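Local coordinates for protein ornithine cyclodeaminase (Methanococcus maripaludis S2, PDB 3C2Q) that catalyses the NAD-dependent conversion of L-ornithine to L-proline with release of ammonia, at residues I54-Y57 / R62-T65. Sequence-based numbering, arbitrary orientation.
Sequences IVVY and RAET
The phenol ring of Y57 is overlapped on one face by the guanidinium of R62, an offset cation-pi stack at the turn end of an antiparallel beta hairpin. Strands 53-57 and 62-66 form this hairpin as neighbours in the mixed beta-sheet of the N-terminal part of the chain, apart from the parallel Rossmann sheet. R62 CZ lies 4.0 Å from the ring centroid, and the two planes are tilted by 29°. R62 has chi1 67°, which sets CG over the backbone between N and C, and from there the chain runs extended to NE, bringing the guanidinium over the ring. E60, in the connecting loop, makes a salt bridge to R62 NE and so helps fix the rotation of the group. Two residues along the strand, on the same face, E64 reaches the phenol end: Y57 OH donates to E64 OE2 at 3.2 Å, approaching from above the carboxylate plane. The same oxygen lies at the edge of the guanidinium and forms a salt bridge with R62 NH1, whose hydrogen bond is weak (R62 NH1 to E64 OE2, 3.4 Å). Replacing Y57 by an alanine would probably uncover the guanidinium face and leave E64 without its hydroxyl donor, setting both side chains freer to turn. The backbones are joined by V55 N to E64 O and E64 N to V55 O, both 2.9 Å, and by Y57 N to R62 O; the return bond from R62 N is weak. On the reverse face, I54, V56 and A63 are buried against V36 and V38 of strand 34-38 and V45 of strand 41-46. There the A63 methyl faces the CG2 branches of V56 and I54, with A63 CB 4.0 Å from V56 CG2 and 4.2 Å from I54 CG2.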
loop_
_atom_site.group_PDB
_atom_site.type_symbol
_atom_site.label_atom_id
_atom_site.label_comp_id
_atom_site.label_asym_id
_atom_site.label_seq_id
_atom_site.Cartn_x
_atom_site.Cartn_y
_atom_site.Cartn_z
ATOM N N ILE B 54 -20.331 -15.792 27.271
ATOM C CA ILE B 54 -21.749 -15.677 27.502
ATOM C C ILE B 54 -22.056 -16.007 28.966
ATOM O O ILE B 54 -21.737 -17.112 29.446
ATOM C CB ILE B 54 -22.517 -16.553 26.515
ATOM C CG1 ILE B 54 -22.305 -15.981 25.088
ATOM C CG2 ILE B 54 -24.024 -16.639 26.902
ATOM C CD1 ILE B 54 -23.057 -16.720 23.985
ATOM N N VAL B 55 -22.642 -15.040 29.658
ATOM C CA VAL B 55 -22.988 -15.210 31.068
ATOM C C VAL B 55 -24.513 -15.382 31.093
ATOM O O VAL B 55 -25.244 -14.589 30.500
ATOM C CB VAL B 55 -22.487 -14.018 31.908
ATOM C CG1 VAL B 55 -23.063 -14.001 33.343
ATOM C CG2 VAL B 55 -20.944 -14.020 31.935
ATOM N N VAL B 56 -24.954 -16.453 31.746
ATOM C CA VAL B 56 -26.377 -16.799 31.845
ATOM C C VAL B 56 -26.895 -16.553 33.279
ATOM O O VAL B 56 -26.189 -16.822 34.275
ATOM C CB VAL B 56 -26.599 -18.271 31.416
ATOM C CG1 VAL B 56 -28.081 -18.645 31.435
ATOM C CG2 VAL B 56 -26.008 -18.511 30.025
ATOM N N TYR B 57 -28.099 -15.999 33.350
ATOM C CA TYR B 57 -28.831 -15.767 34.593
ATOM C C TYR B 57 -30.105 -16.619 34.492
ATOM O O TYR B 57 -31.137 -16.123 34.082
ATOM C CB TYR B 57 -29.181 -14.291 34.707
ATOM C CG TYR B 57 -27.972 -13.390 34.535
ATOM C CD1 TYR B 57 -27.060 -13.216 35.575
ATOM C CD2 TYR B 57 -27.732 -12.732 33.322
ATOM C CE1 TYR B 57 -25.940 -12.397 35.420
ATOM C CE2 TYR B 57 -26.609 -11.905 33.161
ATOM C CZ TYR B 57 -25.725 -11.751 34.214
ATOM O OH TYR B 57 -24.618 -10.938 34.077
ATOM N N ARG B 62 -32.431 -14.704 31.209
ATOM C CA ARG B 62 -31.637 -13.813 30.370
ATOM C C ARG B 62 -30.180 -14.256 30.315
ATOM O O ARG B 62 -29.728 -15.065 31.131
ATOM C CB ARG B 62 -31.797 -12.340 30.785
ATOM C CG ARG B 62 -31.235 -11.974 32.135
ATOM C CD ARG B 62 -31.425 -10.478 32.411
ATOM N NE ARG B 62 -30.834 -10.113 33.702
ATOM C CZ ARG B 62 -29.586 -9.674 33.882
ATOM N NH1 ARG B 62 -28.764 -9.500 32.841
ATOM N NH2 ARG B 62 -29.161 -9.402 35.114
ATOM N N ALA B 63 -29.463 -13.746 29.308
ATOM C CA ALA B 63 -28.037 -13.991 29.168
ATOM C C ALA B 63 -27.450 -12.763 28.475
ATOM O O ALA B 63 -28.155 -12.051 27.762
ATOM C CB ALA B 63 -27.758 -15.275 28.374
ATOM N N GLU B 64 -26.178 -12.493 28.744
ATOM C CA GLU B 64 -25.508 -11.365 28.115
ATOM C C GLU B 64 -24.060 -11.726 27.735
ATOM O O GLU B 64 -23.458 -12.668 28.280
ATOM C CB GLU B 64 -25.596 -10.109 28.987
ATOM C CG GLU B 64 -24.737 -10.144 30.208
ATOM C CD GLU B 64 -24.805 -8.829 30.940
ATOM O OE1 GLU B 64 -24.180 -7.831 30.496
ATOM O OE2 GLU B 64 -25.521 -8.784 31.955
ATOM N N THR B 65 -23.539 -10.968 26.780
ATOM C CA THR B 65 -22.176 -11.133 26.291
ATOM C C THR B 65 -21.314 -10.199 27.128
ATOM O O THR B 65 -21.460 -8.960 27.031
ATOM C CB THR B 65 -22.061 -10.714 24.781
ATOM O OG1 THR B 65 -23.019 -11.417 23.992
ATOM C CG2 THR B 65 -20.644 -11.008 24.229
#